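Local coordinates for protein N-alpha-acetyltransferase 35, NatC auxiliary subunit (Saccharomyces cerevisiae, PDB 6YGA) that serves as the auxiliary subunit of the NatC N-terminal acetyltransferase complex, which acetylates the N-terminus of the L-A virus Gag protein, at residues Q205-Y210 with T218-I223; P191-V196 with L233-T238. All coordinates share one frame; numbering follows the deposited sequence.

Contact 1 of 2, residues Q205-Y210 with T218-I223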
loop_
_atom_site.group_PDB
_atom_site.type_symbol
_atom_site.label_atom_id
_atom_site.label_comp_id
_atom_site.label_asym_id
_atom_site.label_seq_id
_atom_site.Cartn_x
_atom_site.Cartn_y
_atom_site.Cartn_z
ATOM N N GLN B 205 -36.437 5.688 -19.896
ATOM C CA GLN B 205 -37.795 5.844 -20.410
ATOM C C GLN B 205 -38.080 4.879 -21.555
ATOM O O GLN B 205 -39.217 4.419 -21.707
ATOM C CB GLN B 205 -38.029 7.286 -20.864
ATOM C CG GLN B 205 -37.529 8.363 -19.901
ATOM C CD GLN B 205 -38.203 8.331 -18.538
ATOM O OE1 GLN B 205 -39.184 7.617 -18.322
ATOM N NE2 GLN B 205 -37.673 9.116 -17.607
ATOM N N ILE B 206 -37.068 4.568 -22.371
ATOM C CA ILE B 206 -37.241 3.557 -23.411
ATOM C C ILE B 206 -37.594 2.213 -22.786
ATOM O O ILE B 206 -38.435 1.470 -23.309
ATOM C CB ILE B 206 -35.976 3.464 -24.288
ATOM C CG1 ILE B 206 -35.775 4.760 -25.080
ATOM C CG2 ILE B 206 -36.048 2.265 -25.234
ATOM C CD1 ILE B 206 -34.595 4.723 -26.032
ATOM N N LEU B 207 -36.968 1.885 -21.653
ATOM C CA LEU B 207 -37.270 0.629 -20.974
ATOM C C LEU B 207 -38.664 0.646 -20.356
ATOM O O LEU B 207 -39.318 -0.401 -20.280
ATOM C CB LEU B 207 -36.213 0.338 -19.907
ATOM C CG LEU B 207 -34.759 0.324 -20.386
ATOM C CD1 LEU B 207 -33.812 -0.043 -19.250
ATOM C CD2 LEU B 207 -34.583 -0.622 -21.565
ATOM N N GLU B 208 -39.135 1.815 -19.913
ATOM C CA GLU B 208 -40.501 1.916 -19.407
ATOM C C GLU B 208 -41.514 1.609 -20.501
ATOM O O GLU B 208 -42.573 1.029 -20.235
ATOM C CB GLU B 208 -40.755 3.311 -18.834
ATOM C CG GLU B 208 -39.662 3.851 -17.926
ATOM C CD GLU B 208 -39.822 3.436 -16.475
ATOM O OE1 GLU B 208 -40.660 2.555 -16.190
ATOM O OE2 GLU B 208 -39.109 3.998 -15.618
ATOM N N ALA B 209 -41.204 1.989 -21.745
ATOM C CA ALA B 209 -42.161 1.824 -22.833
ATOM C C ALA B 209 -42.447 0.358 -23.122
ATOM O O ALA B 209 -43.520 0.027 -23.638
ATOM C CB ALA B 209 -41.651 2.519 -24.095
ATOM N N TYR B 210 -41.506 -0.528 -22.803
ATOM C CA TYR B 210 -41.683 -1.949 -23.072
ATOM C C TYR B 210 -42.860 -2.503 -22.279
ATOM O O TYR B 210 -42.880 -2.431 -21.045
ATOM C CB TYR B 210 -40.400 -2.710 -22.736
ATOM C CG TYR B 210 -39.392 -2.728 -23.865
ATOM C CD1 TYR B 210 -38.904 -1.546 -24.406
ATOM C CD2 TYR B 210 -38.925 -3.929 -24.385
ATOM C CE1 TYR B 210 -37.983 -1.557 -25.438
ATOM C CE2 TYR B 210 -38.002 -3.950 -25.418
ATOM C CZ TYR B 210 -37.535 -2.761 -25.938
ATOM O OH TYR B 210 -36.619 -2.773 -26.964
ATOM N N THR B 218 -35.958 -6.052 -15.788
ATOM C CA THR B 218 -35.783 -5.506 -14.446
ATOM C C THR B 218 -34.307 -5.299 -14.131
ATOM O O THR B 218 -33.923 -4.275 -13.553
ATOM C CB THR B 218 -36.423 -6.434 -13.412
ATOM O OG1 THR B 218 -37.743 -6.796 -13.840
ATOM C CG2 THR B 218 -36.510 -5.748 -12.059
HETATM N N MSE B 219 -33.466 -6.258 -14.510
HETATM C CA MSE B 219 -32.020 -6.146 -14.344
HETATM C C MSE B 219 -31.463 -4.887 -15.001
HETATM O O MSE B 219 -30.683 -4.150 -14.396
HETATM C CB MSE B 219 -31.328 -7.374 -14.931
HETATM C CG MSE B 219 -31.106 -8.501 -13.945
HETATM SE SE MSE B 219 -29.444 -8.267 -12.958
HETATM C CE MSE B 219 -28.189 -8.521 -14.440
ATOM N N LEU B 220 -31.869 -4.657 -16.252
ATOM C CA LEU B 220 -31.346 -3.522 -17.003
ATOM C C LEU B 220 -31.819 -2.200 -16.410
ATOM O O LEU B 220 -31.075 -1.213 -16.412
ATOM C CB LEU B 220 -31.751 -3.640 -18.472
ATOM C CG LEU B 220 -30.969 -2.785 -19.467
ATOM C CD1 LEU B 220 -29.478 -2.991 -19.273
ATOM C CD2 LEU B 220 -31.377 -3.124 -20.895
ATOM N N LYS B 221 -33.052 -2.160 -15.896
ATOM C CA LYS B 221 -33.531 -0.958 -15.221
ATOM C C LYS B 221 -32.696 -0.653 -13.982
ATOM O O LYS B 221 -32.324 0.503 -13.743
ATOM C CB LYS B 221 -35.005 -1.115 -14.848
ATOM C CG LYS B 221 -35.948 -1.286 -16.034
ATOM C CD LYS B 221 -37.394 -1.409 -15.568
ATOM C CE LYS B 221 -37.830 -0.181 -14.783
ATOM N NZ LYS B 221 -39.177 -0.357 -14.169
ATOM N N HIS B 222 -32.386 -1.676 -13.181
ATOM C CA HIS B 222 -31.586 -1.445 -11.981
ATOM C C HIS B 222 -30.153 -1.072 -12.336
ATOM O O HIS B 222 -29.548 -0.218 -11.677
ATOM C CB HIS B 222 -31.606 -2.677 -11.076
ATOM C CG HIS B 222 -32.856 -2.813 -10.261
ATOM N ND1 HIS B 222 -33.755 -3.841 -10.446
ATOM C CD2 HIS B 222 -33.352 -2.056 -9.254
ATOM C CE1 HIS B 222 -34.754 -3.709 -9.591
ATOM N NE2 HIS B 222 -34.535 -2.634 -8.857
ATOM N N ILE B 223 -29.590 -1.710 -13.364
ATOM C CA ILE B 223 -28.242 -1.369 -13.814
ATOM C C ILE B 223 -28.178 0.096 -14.229
ATOM O O ILE B 223 -27.254 0.828 -13.856
ATOM C CB ILE B 223 -27.810 -2.301 -14.962
ATOM C CG1 ILE B 223 -27.485 -3.696 -14.429
ATOM C CG2 ILE B 223 -26.621 -1.727 -15.709
ATOM C CD1 ILE B 223 -27.118 -4.686 -15.512
#
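Leu-207 meets Leu-220 and Lys-221 across an antiparallel helical hairpin, made of helix 193-209, a short turn and helix 215-231. The two short helical segments run at 160° to each other, and their axes come within 10.4 Å at closest approach. Backbones come nearest at Leu-207 and Lys-221, whose CA atoms are 7.0 Å apart.

The apolar part of the contact is carried by the two branches of Leu-207. Its CD1 reaches CG of Leu-220 at 4.0 Å and lies beside CG of Lys-221 at 4.1 Å, so one methyl touches the branch point of the leucine and the aliphatic start of the lysine. The other methyl, CD2, faces CD2 of Leu-220 at 4.1 Å. The leucine side chains meet at roughly a right angle, and both are buried. Val-147 of helix 142-167 packs against Leu-220, tying the hairpin to the helical bundle. Elsewhere on helix 215-231, Ile-223 rests on helix 85-104 and Met-219, a selenomethionine here, on helices 85-104 and 245-260.

The charged part lies at the exposed margin. The first bonds of Glu-208 and Lys-221 point beside the partner helix, and a bend in each chain (chi2 -87° in the glutamate, chi3 59° in the lysine) brings the charges closer. The chains then cross at about a right angle and form a long salt bridge. No hydrogen bond crosses between the segments, so packing and this loose charge pairing make the contact. In the salt bridge OE1 of Glu-208 stands 3.8 Å from NZ of Lys-221 and 4.2 Å from CE of the same lysine.

Contact 2 of 2, residues P191-V196 with L233-T238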
loop_
_atom_site.group_PDB
_atom_site.type_symbol
_atom_site.label_atom_id
_atom_site.label_comp_id
_atom_site.label_asym_id
_atom_site.label_seq_id
_atom_site.Cartn_x
_atom_site.Cartn_y
_atom_site.Cartn_z
ATOM N N PRO B 191 -18.771 14.602 -22.630
ATOM C CA PRO B 191 -19.814 15.548 -22.217
ATOM C C PRO B 191 -19.860 15.728 -20.708
ATOM O O PRO B 191 -19.286 14.960 -19.930
ATOM C CB PRO B 191 -21.101 14.904 -22.741
ATOM C CG PRO B 191 -20.788 13.451 -22.810
ATOM C CD PRO B 191 -19.340 13.370 -23.202
ATOM N N GLY B 192 -20.572 16.779 -20.299
ATOM C CA GLY B 192 -20.724 17.100 -18.897
ATOM C C GLY B 192 -21.712 16.190 -18.195
ATOM O O GLY B 192 -22.340 15.316 -18.791
ATOM N N GLN B 193 -21.851 16.419 -16.886
ATOM C CA GLN B 193 -22.681 15.541 -16.066
ATOM C C GLN B 193 -24.142 15.588 -16.496
ATOM O O GLN B 193 -24.823 14.556 -16.515
ATOM C CB GLN B 193 -22.549 15.921 -14.592
ATOM C CG GLN B 193 -23.200 14.934 -13.638
ATOM C CD GLN B 193 -23.402 15.513 -12.252
ATOM O OE1 GLN B 193 -23.883 16.636 -12.099
ATOM N NE2 GLN B 193 -23.033 14.747 -11.234
ATOM N N ASP B 194 -24.643 16.775 -16.846
ATOM C CA ASP B 194 -26.051 16.903 -17.210
ATOM C C ASP B 194 -26.386 16.058 -18.432
ATOM O O ASP B 194 -27.438 15.408 -18.477
ATOM C CB ASP B 194 -26.396 18.371 -17.461
ATOM C CG ASP B 194 -26.127 19.249 -16.254
ATOM O OD1 ASP B 194 -26.328 18.777 -15.115
ATOM O OD2 ASP B 194 -25.713 20.411 -16.444
ATOM N N VAL B 195 -25.497 16.043 -19.428
ATOM C CA VAL B 195 -25.742 15.260 -20.636
ATOM C C VAL B 195 -25.758 13.771 -20.315
ATOM O O VAL B 195 -26.605 13.021 -20.816
ATOM C CB VAL B 195 -24.691 15.599 -21.709
ATOM C CG1 VAL B 195 -24.910 14.758 -22.960
ATOM C CG2 VAL B 195 -24.737 17.083 -22.044
ATOM N N VAL B 196 -24.834 13.323 -19.462
ATOM C CA VAL B 196 -24.746 11.904 -19.130
ATOM C C VAL B 196 -25.985 11.446 -18.369
ATOM O O VAL B 196 -26.546 10.382 -18.655
ATOM C CB VAL B 196 -23.454 11.628 -18.338
ATOM C CG1 VAL B 196 -23.373 10.165 -17.936
ATOM C CG2 VAL B 196 -22.236 12.026 -19.162
ATOM N N LEU B 233 -21.519 10.703 -8.036
ATOM C CA LEU B 233 -20.552 10.709 -6.943
ATOM C C LEU B 233 -19.704 11.972 -6.949
ATOM O O LEU B 233 -19.158 12.353 -5.907
ATOM C CB LEU B 233 -19.653 9.475 -7.009
ATOM C CG LEU B 233 -20.272 8.163 -6.517
ATOM C CD1 LEU B 233 -19.296 7.006 -6.696
ATOM C CD2 LEU B 233 -20.699 8.294 -5.067
ATOM N N GLU B 234 -19.580 12.635 -8.099
ATOM C CA GLU B 234 -18.791 13.858 -8.153
ATOM C C GLU B 234 -19.462 15.020 -7.430
ATOM O O GLU B 234 -18.803 16.039 -7.191
ATOM C CB GLU B 234 -18.507 14.239 -9.607
ATOM C CG GLU B 234 -19.695 14.818 -10.343
ATOM C CD GLU B 234 -19.305 15.439 -11.668
ATOM O OE1 GLU B 234 -18.257 15.048 -12.224
ATOM O OE2 GLU B 234 -20.043 16.326 -12.149
ATOM N N ASP B 235 -20.742 14.890 -7.064
ATOM C CA ASP B 235 -21.426 15.968 -6.357
ATOM C C ASP B 235 -20.769 16.263 -5.012
ATOM O O ASP B 235 -20.824 17.401 -4.533
ATOM C CB ASP B 235 -22.905 15.624 -6.149
ATOM C CG ASP B 235 -23.658 15.416 -7.455
ATOM O OD1 ASP B 235 -23.246 15.972 -8.495
ATOM O OD2 ASP B 235 -24.677 14.693 -7.435
ATOM N N HIS B 236 -20.137 15.263 -4.394
ATOM C CA HIS B 236 -19.560 15.464 -3.070
ATOM C C HIS B 236 -18.292 16.308 -3.107
ATOM O O HIS B 236 -17.858 16.791 -2.055
ATOM C CB HIS B 236 -19.286 14.114 -2.409
ATOM C CG HIS B 236 -20.497 13.239 -2.324
ATOM N ND1 HIS B 236 -21.637 13.609 -1.641
ATOM C CD2 HIS B 236 -20.753 12.019 -2.852
ATOM C CE1 HIS B 236 -22.541 12.651 -1.747
ATOM N NE2 HIS B 236 -22.030 11.674 -2.475
ATOM N N LEU B 237 -17.699 16.509 -4.282
ATOM C CA LEU B 237 -16.555 17.402 -4.430
ATOM C C LEU B 237 -16.903 18.706 -5.133
ATOM O O LEU B 237 -16.422 19.768 -4.724
ATOM C CB LEU B 237 -15.428 16.710 -5.199
ATOM C CG LEU B 237 -14.553 15.736 -4.412
ATOM C CD1 LEU B 237 -13.239 15.535 -5.138
ATOM C CD2 LEU B 237 -14.320 16.231 -2.991
ATOM N N THR B 238 -17.722 18.654 -6.186
ATOM C CA THR B 238 -18.049 19.871 -6.922
ATOM C C THR B 238 -18.869 20.829 -6.067
ATOM O O THR B 238 -18.607 22.037 -6.052
ATOM C CB THR B 238 -18.804 19.529 -8.207
ATOM O OG1 THR B 238 -20.071 18.946 -7.880
ATOM C CG2 THR B 238 -18.006 18.551 -9.053
#
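NE2 of Gln-193 gives a hydrogen bond to OD1 of Asp-235 and a weak one to the backbone O of Val-231. The bond from NE2 to OD1 of Asp-235 is 3.0 Å long and nearly straight, 172° at the hydrogen. OD1 lies almost in the plane of the amide, but the donor reaches it on the syn side and clearly out of the carboxylate plane; the two flat groups are turned 78° against each other. The second oxygen of Asp-235, OD2, is hydrogen-bonded to ND1 of His-232, which would steady the carboxylate.

Glu-234 comes at Gln-193 from the opposite direction. Its CG lies 3.5 Å from NE2 of Gln-193, and its OE2 is 3.5 Å from CD of that amide, with the planes 42° apart. The other oxygen, OE1, is hydrogen-bonded to OH of Tyr-157 in helix 142-167, a tyrosine that also touches Gln-193. The backbone O of Glu-234 accepts hydrogen bonds from Leu-237 N, Thr-238 N and Thr-238 OG1, the hydroxyl approaching from above the carbonyl plane.

The first turn of helix 193-209, with Gly-192 at its N-cap position, is thus joined to the chain leaving helix 215-231 by a side-chain hydrogen bond across the open end of an antiparallel helical hairpin.

Both contacts use helix 193-209, near its two ends. Contact 1 lies by the turn of the hairpin, where helix 215-231 packs directly against it; contact 2 lies at the opposite end, where the chain has left helix 215-231 and entered helix 235-238. In sequence, the chain between the two halves of contact 2 includes all of contact 1. Their centres are 22 Å apart and their nearest atoms about 11 Å, so the two do not meet. Contact 1 is partly buried, relying on leucine methyls with a long salt bridge at the margin; contact 2 is a surface contact of amide and carboxylates, with one straight hydrogen bond between its segments.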